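Local coordinates for protein chorismate synthase (Aquifex aeolicus, PDB 1Q1L) that probably catalyses the FMNH2-dependent anti-1,4-elimination of phosphate from 5-enolpyruvylshikimate-3-phosphate to give chorismate, the branch-point precursor of the aromatic amino acids, at residues V387-R390 and F391-V395; I217-V220 and K221-E225; Q172-E176 and E177-K181; G306-G310 and I311-M315. One frame throughout, in Å; residues are numbered along the deposited sequence.

Overall arrangement
All four contacts are local, and each spans one unbroken run of chain. From the N terminus they come in the order 3, 2, 4, 1. They lie in series; none nests in or crosses another. Contact 3 (172-181) closes a turn where edge strand 173-174 of the five-stranded sheet ends. Contact 2 (217-225) ends helix 210-221 and leads toward strand 229-236 of that sheet. These two come within about 7 Å at their nearest atoms. Contact 4 (306-315) closes a small hairpin before strand 317-323. Contact 1 (387-395) lies on the C-terminal helix 384-399, about 52 Å from contact 2 between centres, across the centre of the chain.

Contact 1: V387-R390 and F391-V395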
loop_
_atom_site.group_PDB
_atom_site.type_symbol
_atom_site.label_atom_id
_atom_site.label_comp_id
_atom_site.label_asym_id
_atom_site.label_seq_id
_atom_site.Cartn_x
_atom_site.Cartn_y
_atom_site.Cartn_z
ATOM N N VAL A 387 -17.915 -15.863 1.277
ATOM C CA VAL A 387 -17.802 -15.082 0.054
ATOM C C VAL A 387 -18.898 -15.449 -0.950
ATOM O O VAL A 387 -19.492 -14.574 -1.576
ATOM C CB VAL A 387 -16.416 -15.293 -0.599
ATOM C CG1 VAL A 387 -16.278 -14.415 -1.833
ATOM C CG2 VAL A 387 -15.319 -14.969 0.404
ATOM N N LYS A 388 -19.166 -16.741 -1.098
ATOM C CA LYS A 388 -20.197 -17.201 -2.030
ATOM C C LYS A 388 -21.579 -16.680 -1.659
ATOM O O LYS A 388 -22.380 -16.352 -2.530
ATOM C CB LYS A 388 -20.241 -18.723 -2.078
ATOM C CG LYS A 388 -19.058 -19.369 -2.778
ATOM C CD LYS A 388 -19.200 -20.879 -2.719
ATOM C CE LYS A 388 -17.992 -21.577 -3.304
ATOM N NZ LYS A 388 -18.130 -23.053 -3.188
ATOM N N LYS A 389 -21.860 -16.616 -0.364
ATOM C CA LYS A 389 -23.148 -16.125 0.094
ATOM C C LYS A 389 -23.299 -14.644 -0.245
ATOM O O LYS A 389 -24.372 -14.198 -0.652
ATOM C CB LYS A 389 -23.279 -16.333 1.608
ATOM C CG LYS A 389 -24.487 -15.649 2.232
ATOM C CD LYS A 389 -25.792 -16.245 1.735
ATOM C CE LYS A 389 -26.986 -15.449 2.244
ATOM N NZ LYS A 389 -26.950 -15.270 3.727
ATOM N N ARG A 390 -22.222 -13.881 -0.080
ATOM C CA ARG A 390 -22.265 -12.451 -0.371
ATOM C C ARG A 390 -22.372 -12.196 -1.870
ATOM O O ARG A 390 -22.958 -11.204 -2.302
ATOM C CB ARG A 390 -21.024 -11.765 0.199
ATOM C CG ARG A 390 -20.910 -11.901 1.706
ATOM C CD ARG A 390 -19.607 -11.325 2.201
ATOM N NE ARG A 390 -19.449 -11.480 3.642
ATOM C CZ ARG A 390 -18.390 -11.057 4.323
ATOM N NH1 ARG A 390 -17.394 -10.448 3.690
ATOM N NH2 ARG A 390 -18.320 -11.250 5.637
ATOM N N PHE A 391 -21.796 -13.093 -2.659
ATOM C CA PHE A 391 -21.840 -12.977 -4.112
ATOM C C PHE A 391 -23.302 -13.152 -4.535
ATOM O O PHE A 391 -23.851 -12.338 -5.286
ATOM C CB PHE A 391 -20.972 -14.072 -4.742
ATOM C CG PHE A 391 -20.918 -14.026 -6.251
ATOM C CD1 PHE A 391 -20.025 -13.184 -6.905
ATOM C CD2 PHE A 391 -21.753 -14.835 -7.013
ATOM C CE1 PHE A 391 -19.962 -13.151 -8.301
ATOM C CE2 PHE A 391 -21.701 -14.808 -8.410
ATOM C CZ PHE A 391 -20.802 -13.964 -9.052
ATOM N N GLU A 392 -23.926 -14.211 -4.023
ATOM C CA GLU A 392 -25.315 -14.535 -4.325
ATOM C C GLU A 392 -26.275 -13.412 -3.958
ATOM O O GLU A 392 -27.169 -13.077 -4.729
ATOM C CB GLU A 392 -25.703 -15.825 -3.607
ATOM C CG GLU A 392 -24.893 -17.026 -4.075
ATOM C CD GLU A 392 -24.955 -18.195 -3.110
ATOM O OE1 GLU A 392 -24.334 -19.241 -3.404
ATOM O OE2 GLU A 392 -25.617 -18.070 -2.056
ATOM N N ASP A 393 -26.092 -12.825 -2.781
ATOM C CA ASP A 393 -26.945 -11.728 -2.354
ATOM C C ASP A 393 -26.723 -10.527 -3.269
ATOM O O ASP A 393 -27.674 -9.865 -3.681
ATOM C CB ASP A 393 -26.638 -11.335 -0.903
ATOM C CG ASP A 393 -27.139 -12.363 0.106
ATOM O OD1 ASP A 393 -27.899 -13.280 -0.285
ATOM O OD2 ASP A 393 -26.781 -12.242 1.298
ATOM N N TYR A 394 -25.464 -10.256 -3.594
ATOM C CA TYR A 394 -25.133 -9.131 -4.455
ATOM C C TYR A 394 -25.676 -9.287 -5.873
ATOM O O TYR A 394 -26.160 -8.323 -6.469
ATOM C CB TYR A 394 -23.620 -8.920 -4.505
ATOM C CG TYR A 394 -23.233 -7.806 -5.440
ATOM C CD1 TYR A 394 -22.671 -8.079 -6.684
ATOM C CD2 TYR A 394 -23.514 -6.477 -5.117
ATOM C CE1 TYR A 394 -22.405 -7.055 -7.592
ATOM C CE2 TYR A 394 -23.253 -5.448 -6.014
ATOM C CZ TYR A 394 -22.703 -5.741 -7.246
ATOM O OH TYR A 394 -22.456 -4.724 -8.132
ATOM N N VAL A 395 -25.579 -10.492 -6.421
ATOM C CA VAL A 395 -26.083 -10.743 -7.763
ATOM C C VAL A 395 -27.605 -10.592 -7.776
ATOM O O VAL A 395 -28.180 -10.132 -8.763
ATOM C CB VAL A 395 -25.693 -12.151 -8.244
ATOM C CG1 VAL A 395 -26.469 -12.506 -9.498
ATOM C CG2 VAL A 395 -24.196 -12.193 -8.526
#
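Lys-389 and Asp-393 meet one turn apart on helix 384-399. Within the chain their salt bridge is long, with Lys-389 NZ 3.9 Å from Asp-393 OD2. The closer touch comes from the methylene Lys-389 CE, 3.3 Å from that OD2. The lysine CG is anti to its backbone N (chi1 170°), and bends at chi2 and chi4 carry the chain across the carboxylate. The stronger polar partners belong to a neighbouring copy: Lys-389 pairs with Asp-393 of the second subunit, and Asp-393 with Lys-389 of that subunit. These exchanged pairs probably offset the close approach of the two Lys-389 ammonium groups.

The backbone is satisfied by four bonds. Phe-391 N donates to Val-387 O at 2.9 Å. Glu-392 N gives the straightest bond, 3.0 Å to Lys-388 O with 166° at the hydrogen. Asp-393 N reaches Lys-389 O at 3.1 Å, and Tyr-394 N reaches Arg-390 O at 3.0 Å. Every carbonyl of 387-390 has a donor. Glu-392 sets its CG 3.0 Å from Lys-388 O.

The extended Arg-390 carries its guanidinium away from this turn; there NH1 bonds to Leu-379 O of this chain and Lys-378 O of the second subunit. Tyr-394 OH bonds to Pro-240 O. The Phe-391 ring has Val-395 CG2 3.6 Å above one face, offset toward the rim, and packs on Leu-375 and Leu-379 of helix 356-379. This is a regular alpha helix with i to i+4 bonding, whose Lys-Asp pair is exchanged with its counterpart across a subunit interface.

Contact 2: I217-V220 and K221-E225; sequences IDEV and KEKGE
Ile-217 puts CG2 anti to its backbone N (chi1 -65° to CG1), and Lys-221 keeps CG beside its own N (chi1 -44°). The two side chains then run side by side, with Ile-217 CG2 3.6 Å from Lys-221 CG. Val-220 CG1 meets Glu-225 CB at 3.5 Å.

The backbone marks the end of helix 210-221. Lys-221 N donates to Ile-217 O at 2.8 Å, nearly in line with the carbonyl, and Val-220 N shares that oxygen. Glu-222 N bonds to Asp-218 O at 3.1 Å. Lys-223 N then reaches back only three residues, 2.9 Å to Val-220 O, and sits above the carbonyl plane. A type I turn from Lys-221 to Gly-224 follows. Gly-224 takes a left-handed backbone conformation (phi 55°), easy for a residue without a side chain.

Val-220 and Glu-225 also pack on Phe-281 of the third subunit, and Glu-225 OE2 bonds to Ser-283 OG there. The Glu-225 side chain is about 5 Å from that of Thr-328, a predicted FMN-binding residue. Apolar contacts and main-chain bonds thus hold this helix end, while the Glu-225 carboxylate turns to Ser-283 of the third subunit.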
loop_
_atom_site.group_PDB
_atom_site.type_symbol
_atom_site.label_atom_id
_atom_site.label_comp_id
_atom_site.label_asym_id
_atom_site.label_seq_id
_atom_site.Cartn_x
_atom_site.Cartn_y
_atom_site.Cartn_z
ATOM N N ILE A 217 5.477 -17.783 -40.748
ATOM C CA ILE A 217 6.481 -17.691 -39.702
ATOM C C ILE A 217 7.855 -18.136 -40.189
ATOM O O ILE A 217 8.797 -17.346 -40.194
ATOM C CB ILE A 217 6.063 -18.522 -38.465
ATOM C CG1 ILE A 217 4.793 -17.919 -37.853
ATOM C CG2 ILE A 217 7.188 -18.544 -37.439
ATOM C CD1 ILE A 217 4.282 -18.647 -36.634
ATOM N N ASP A 218 7.970 -19.395 -40.602
ATOM C CA ASP A 218 9.242 -19.916 -41.093
ATOM C C ASP A 218 9.744 -19.037 -42.229
ATOM O O ASP A 218 10.944 -18.800 -42.365
ATOM C CB ASP A 218 9.075 -21.352 -41.589
ATOM C CG ASP A 218 8.586 -22.288 -40.502
ATOM O OD1 ASP A 218 9.213 -22.325 -39.422
ATOM O OD2 ASP A 218 7.581 -22.991 -40.728
ATOM N N GLU A 219 8.810 -18.556 -43.042
ATOM C CA GLU A 219 9.129 -17.687 -44.169
ATOM C C GLU A 219 9.823 -16.421 -43.671
ATOM O O GLU A 219 10.577 -15.783 -44.407
ATOM C CB GLU A 219 7.842 -17.317 -44.914
ATOM C CG GLU A 219 8.009 -16.286 -46.020
ATOM C CD GLU A 219 6.680 -15.905 -46.657
ATOM O OE1 GLU A 219 6.034 -16.788 -47.261
ATOM O OE2 GLU A 219 6.279 -14.723 -46.547
ATOM N N VAL A 220 9.561 -16.067 -42.416
ATOM C CA VAL A 220 10.146 -14.879 -41.807
ATOM C C VAL A 220 11.394 -15.208 -40.996
ATOM O O VAL A 220 12.381 -14.474 -41.038
ATOM C CB VAL A 220 9.127 -14.174 -40.879
ATOM C CG1 VAL A 220 9.809 -13.057 -40.097
ATOM C CG2 VAL A 220 7.975 -13.616 -41.705
ATOM N N LYS A 221 11.348 -16.317 -40.264
ATOM C CA LYS A 221 12.473 -16.729 -39.434
ATOM C C LYS A 221 13.708 -17.078 -40.259
ATOM O O LYS A 221 14.823 -17.098 -39.738
ATOM C CB LYS A 221 12.075 -17.916 -38.552
ATOM C CG LYS A 221 10.702 -17.773 -37.890
ATOM C CD LYS A 221 10.484 -16.388 -37.279
ATOM C CE LYS A 221 11.320 -16.158 -36.026
ATOM N NZ LYS A 221 10.833 -16.962 -34.870
ATOM N N GLU A 222 13.509 -17.355 -41.545
ATOM C CA GLU A 222 14.625 -17.684 -42.426
ATOM C C GLU A 222 15.347 -16.405 -42.837
ATOM O O GLU A 222 16.462 -16.447 -43.359
ATOM C CB GLU A 222 14.132 -18.427 -43.671
ATOM C CG GLU A 222 13.634 -19.840 -43.396
ATOM C CD GLU A 222 13.260 -20.587 -44.664
ATOM O OE1 GLU A 222 14.129 -20.731 -45.552
ATOM O OE2 GLU A 222 12.100 -21.035 -44.776
ATOM N N LYS A 223 14.702 -15.267 -42.595
ATOM C CA LYS A 223 15.280 -13.971 -42.928
ATOM C C LYS A 223 15.867 -13.352 -41.662
ATOM O O LYS A 223 16.113 -12.147 -41.606
ATOM C CB LYS A 223 14.209 -13.033 -43.490
ATOM C CG LYS A 223 13.288 -13.667 -44.512
ATOM C CD LYS A 223 12.289 -12.654 -45.046
ATOM C CE LYS A 223 11.202 -13.332 -45.863
ATOM N NZ LYS A 223 11.766 -14.206 -46.929
ATOM N N GLY A 224 16.081 -14.182 -40.646
ATOM C CA GLY A 224 16.626 -13.686 -39.396
ATOM C C GLY A 224 15.784 -12.548 -38.849
ATOM O O GLY A 224 16.300 -11.480 -38.526
ATOM N N GLU A 225 14.480 -12.777 -38.753
ATOM C CA GLU A 225 13.561 -11.765 -38.247
ATOM C C GLU A 225 12.658 -12.330 -37.160
ATOM O O GLU A 225 12.227 -13.481 -37.233
ATOM C CB GLU A 225 12.710 -11.214 -39.393
ATOM C CG GLU A 225 13.489 -10.359 -40.378
ATOM C CD GLU A 225 13.761 -8.962 -39.850
ATOM O OE1 GLU A 225 14.140 -8.830 -38.663
ATOM O OE2 GLU A 225 13.602 -7.994 -40.626
#

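Contact 3: Q172-E176 and E177-K181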
loop_
_atom_site.group_PDB
_atom_site.type_symbol
_atom_site.label_atom_id
_atom_site.label_comp_id
_atom_site.label_asym_id
_atom_site.label_seq_id
_atom_site.Cartn_x
_atom_site.Cartn_y
_atom_site.Cartn_z
ATOM N N GLN A 172 2.645 -9.666 -39.583
ATOM C CA GLN A 172 1.697 -8.957 -40.434
ATOM C C GLN A 172 0.458 -9.793 -40.739
ATOM O O GLN A 172 -0.534 -9.277 -41.257
ATOM C CB GLN A 172 2.368 -8.539 -41.746
ATOM C CG GLN A 172 3.282 -7.320 -41.638
ATOM C CD GLN A 172 2.537 -6.057 -41.225
ATOM O OE1 GLN A 172 1.331 -5.928 -41.457
ATOM N NE2 GLN A 172 3.257 -5.110 -40.627
ATOM N N LYS A 173 0.510 -11.080 -40.411
ATOM C CA LYS A 173 -0.614 -11.972 -40.672
ATOM C C LYS A 173 -1.639 -11.979 -39.541
ATOM O O LYS A 173 -1.324 -12.337 -38.404
ATOM C CB LYS A 173 -0.112 -13.397 -40.920
ATOM C CG LYS A 173 -1.214 -14.349 -41.353
ATOM C CD LYS A 173 -0.663 -15.696 -41.782
ATOM C CE LYS A 173 -1.782 -16.593 -42.282
ATOM N NZ LYS A 173 -2.568 -15.921 -43.358
ATOM N N GLU A 174 -2.869 -11.596 -39.865
ATOM C CA GLU A 174 -3.938 -11.536 -38.879
ATOM C C GLU A 174 -5.037 -12.569 -39.121
ATOM O O GLU A 174 -5.184 -13.092 -40.229
ATOM C CB GLU A 174 -4.569 -10.143 -38.883
ATOM C CG GLU A 174 -3.582 -9.006 -39.067
ATOM C CD GLU A 174 -4.206 -7.648 -38.796
ATOM O OE1 GLU A 174 -4.479 -7.351 -37.616
ATOM O OE2 GLU A 174 -4.429 -6.882 -39.758
ATOM N N VAL A 175 -5.802 -12.867 -38.075
ATOM C CA VAL A 175 -6.913 -13.800 -38.203
ATOM C C VAL A 175 -8.059 -12.937 -38.721
ATOM O O VAL A 175 -8.741 -12.256 -37.957
ATOM C CB VAL A 175 -7.300 -14.431 -36.848
ATOM C CG1 VAL A 175 -8.553 -15.278 -37.011
ATOM C CG2 VAL A 175 -6.154 -15.294 -36.325
ATOM N N GLU A 176 -8.253 -12.970 -40.034
ATOM C CA GLU A 176 -9.277 -12.170 -40.694
ATOM C C GLU A 176 -10.704 -12.401 -40.224
ATOM O O GLU A 176 -11.512 -11.475 -40.223
ATOM C CB GLU A 176 -9.180 -12.378 -42.205
ATOM C CG GLU A 176 -7.792 -12.076 -42.762
ATOM C CD GLU A 176 -7.358 -10.636 -42.527
ATOM O OE1 GLU A 176 -6.205 -10.302 -42.871
ATOM O OE2 GLU A 176 -8.165 -9.834 -42.008
ATOM N N GLU A 177 -11.021 -13.626 -39.821
ATOM C CA GLU A 177 -12.364 -13.928 -39.349
ATOM C C GLU A 177 -12.750 -13.117 -38.115
ATOM O O GLU A 177 -13.932 -12.977 -37.811
ATOM C CB GLU A 177 -12.501 -15.419 -39.014
ATOM C CG GLU A 177 -12.338 -16.347 -40.204
ATOM C CD GLU A 177 -10.901 -16.752 -40.440
ATOM O OE1 GLU A 177 -9.997 -15.917 -40.226
ATOM O OE2 GLU A 177 -10.677 -17.909 -40.852
ATOM N N LEU A 178 -11.760 -12.571 -37.414
ATOM C CA LEU A 178 -12.039 -11.817 -36.191
ATOM C C LEU A 178 -11.969 -10.299 -36.301
ATOM O O LEU A 178 -11.937 -9.609 -35.283
ATOM C CB LEU A 178 -11.095 -12.282 -35.078
ATOM C CG LEU A 178 -11.070 -13.796 -34.845
ATOM C CD1 LEU A 178 -10.057 -14.143 -33.755
ATOM C CD2 LEU A 178 -12.459 -14.268 -34.460
ATOM N N LYS A 179 -11.952 -9.778 -37.523
ATOM C CA LYS A 179 -11.889 -8.332 -37.727
ATOM C C LYS A 179 -13.172 -7.655 -37.237
ATOM O O LYS A 179 -13.140 -6.530 -36.747
ATOM C CB LYS A 179 -11.665 -8.018 -39.211
ATOM C CG LYS A 179 -10.399 -8.624 -39.807
ATOM C CD LYS A 179 -9.311 -7.579 -40.024
ATOM C CE LYS A 179 -8.542 -7.275 -38.751
ATOM N NZ LYS A 179 -7.703 -8.433 -38.339
ATOM N N ASP A 180 -14.302 -8.337 -37.387
ATOM C CA ASP A 180 -15.589 -7.813 -36.929
ATOM C C ASP A 180 -15.639 -8.152 -35.434
ATOM O O ASP A 180 -15.646 -9.322 -35.064
ATOM C CB ASP A 180 -16.726 -8.510 -37.685
ATOM C CG ASP A 180 -18.105 -8.043 -37.248
ATOM O OD1 ASP A 180 -19.088 -8.396 -37.933
ATOM O OD2 ASP A 180 -18.217 -7.332 -36.223
ATOM N N LYS A 181 -15.672 -7.133 -34.582
ATOM C CA LYS A 181 -15.660 -7.348 -33.132
ATOM C C LYS A 181 -17.001 -7.509 -32.429
ATOM O O LYS A 181 -17.100 -7.306 -31.215
ATOM C CB LYS A 181 -14.874 -6.221 -32.459
ATOM C CG LYS A 181 -13.447 -6.091 -32.948
ATOM C CD LYS A 181 -12.692 -7.407 -32.799
ATOM C CE LYS A 181 -11.265 -7.279 -33.295
ATOM N NZ LYS A 181 -10.554 -8.578 -33.184
HETATM O O HOH W 1 -7.394 -10.516 -36.385
#
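Val-175 and Leu-178 lie side by side and point the same way. Val-175 CG1 is anti to the backbone N (chi1 174°), which sets it 3.6 Å from Leu-178 CG. Leu-178 also meets Phe-166 and Val-168 of strand 162-170, and Pro-205. Replacing Leu-178 by an alanine would probably open a gap between Val-175 CG1 and Phe-166 and Val-168 of strand 162-170.

Lys-179 is strongly folded. Its chi2 of -106° is off the staggered positions, and further bends at chi3 and chi4 turn the ammonium group back over the turn. There it crosses Glu-174 at about a right angle, with NZ 3.5 Å from Glu-174 OE1 in a salt bridge whose hydrogen bond is weak. Glu-176, bent at chi2, runs alongside the lysine. Its OE2 touches Lys-179 CD at 3.2 Å, while its salt bridge to NZ is long. A water links the lysine to the backbone, accepting from Lys-179 NZ at 2.9 Å and donating to Val-175 O at 2.7 Å.

The same Val-175 O takes Leu-178 N at 3.1 Å, and Glu-176 O takes Lys-179 N at 3.2 Å. Both donors stand above the carbonyl planes. Consecutive i to i+3 bonds of this kind belong to a short 3-10 turn, here leading out of edge strand 173-174 with a Glu-Glu-Lys salt-bridge network on it.

Contact 4: G306-G310 and I311-M315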
loop_
_atom_site.group_PDB
_atom_site.type_symbol
_atom_site.label_atom_id
_atom_site.label_comp_id
_atom_site.label_asym_id
_atom_site.label_seq_id
_atom_site.Cartn_x
_atom_site.Cartn_y
_atom_site.Cartn_z
ATOM N N GLY A 306 -16.783 -4.597 -21.532
ATOM C CA GLY A 306 -17.236 -4.932 -20.193
ATOM C C GLY A 306 -17.040 -3.938 -19.062
ATOM O O GLY A 306 -17.326 -4.273 -17.910
ATOM N N THR A 307 -16.554 -2.733 -19.360
ATOM C CA THR A 307 -16.359 -1.729 -18.320
ATOM C C THR A 307 -16.918 -0.374 -18.755
ATOM O O THR A 307 -16.811 0.010 -19.920
ATOM C CB THR A 307 -14.856 -1.552 -17.955
ATOM O OG1 THR A 307 -14.272 -0.544 -18.787
ATOM C CG2 THR A 307 -14.089 -2.866 -18.153
ATOM N N GLU A 308 -17.522 0.332 -17.807
ATOM C CA GLU A 308 -18.103 1.652 -18.039
ATOM C C GLU A 308 -17.755 2.561 -16.865
ATOM O O GLU A 308 -18.122 2.271 -15.725
ATOM C CB GLU A 308 -19.630 1.573 -18.125
ATOM C CG GLU A 308 -20.198 0.875 -19.346
ATOM C CD GLU A 308 -21.713 0.746 -19.274
ATOM O OE1 GLU A 308 -22.323 0.231 -20.238
ATOM O OE2 GLU A 308 -22.292 1.154 -18.240
ATOM N N GLY A 309 -17.051 3.653 -17.145
ATOM C CA GLY A 309 -16.696 4.594 -16.096
ATOM C C GLY A 309 -15.902 4.038 -14.926
ATOM O O GLY A 309 -16.115 4.441 -13.783
ATOM N N GLY A 310 -14.991 3.114 -15.206
ATOM C CA GLY A 310 -14.172 2.543 -14.152
ATOM C C GLY A 310 -14.767 1.343 -13.435
ATOM O O GLY A 310 -14.114 0.745 -12.583
ATOM N N ILE A 311 -15.994 0.977 -13.791
ATOM C CA ILE A 311 -16.663 -0.154 -13.156
ATOM C C ILE A 311 -17.056 -1.213 -14.190
ATOM O O ILE A 311 -17.350 -0.873 -15.340
ATOM C CB ILE A 311 -17.938 0.326 -12.422
ATOM C CG1 ILE A 311 -17.585 1.440 -11.428
ATOM C CG2 ILE A 311 -18.583 -0.822 -11.691
ATOM C CD1 ILE A 311 -18.805 2.138 -10.838
ATOM N N THR A 312 -17.062 -2.489 -13.786
ATOM C CA THR A 312 -17.456 -3.561 -14.697
ATOM C C THR A 312 -18.939 -3.458 -15.058
ATOM O O THR A 312 -19.757 -2.998 -14.245
ATOM C CB THR A 312 -17.192 -4.964 -14.111
ATOM O OG1 THR A 312 -17.777 -5.067 -12.807
ATOM C CG2 THR A 312 -15.692 -5.229 -14.033
ATOM N N ASN A 313 -19.248 -3.927 -16.272
ATOM C CA ASN A 313 -20.579 -3.903 -16.902
ATOM C C ASN A 313 -21.522 -5.075 -16.701
ATOM O O ASN A 313 -22.739 -4.926 -16.769
ATOM C CB ASN A 313 -20.413 -3.767 -18.425
ATOM C CG ASN A 313 -20.871 -2.447 -18.929
ATOM O OD1 ASN A 313 -20.784 -2.155 -20.122
ATOM N ND2 ASN A 313 -21.370 -1.623 -18.019
ATOM N N GLY A 314 -20.959 -6.252 -16.509
ATOM C CA GLY A 314 -21.783 -7.427 -16.396
ATOM C C GLY A 314 -21.583 -8.086 -17.741
ATOM O O GLY A 314 -21.815 -9.277 -17.891
HETATM N N MSE A 315 -21.154 -7.301 -18.730
HETATM C CA MSE A 315 -20.881 -7.833 -20.058
HETATM C C MSE A 315 -19.493 -8.467 -19.978
HETATM O O MSE A 315 -18.766 -8.264 -19.000
HETATM C CB MSE A 315 -20.885 -6.718 -21.114
HETATM C CG MSE A 315 -22.265 -6.102 -21.378
HETATM SE SE MSE A 315 -23.588 -7.431 -21.912
HETATM C CE MSE A 315 -23.053 -7.644 -23.760
HETATM O O HOH W 2 -18.504 -6.973 -16.578
#
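Glu-308 and Ile-311 bond to each other twice, closing a two-residue beta hairpin with a type I' turn. Glu-308 N donates to Ile-311 O at 2.8 Å, nearly straight at 168°. Ile-311 N returns a bond of 3.2 Å to Glu-308 O, from above the carbonyl plane. Gly-309 and Gly-310 fill the turn, both with positive phi.

The Glu-308 side chain is extended, and its OE1 forms a salt bridge with Arg-299 on strand 296-299. How its end sits against that of Asn-313 is doubtful. Replacing Glu-308 by an alanine is likely to leave the Arg-299 guanidinium without this carboxylate mate.

Thr-307 and Thr-312 form the non-hydrogen-bonded pair, CA to CA 4.2 Å, with both side chains on one face, against Ile-252 of helix 252-261. Thr-307 OG1 bonds to Lys-267 of the third subunit, and Thr-312 OG1 to Pro-239 O. On the other face, Ile-311 packs on His-245 and on Gly-121 of the third subunit.

Gly-306 lies close to Met-315, a selenomethionine, where a CB would crowd the Met-315 carbonyl. Beside them a water accepts from Gly-314 N at 2.6 Å.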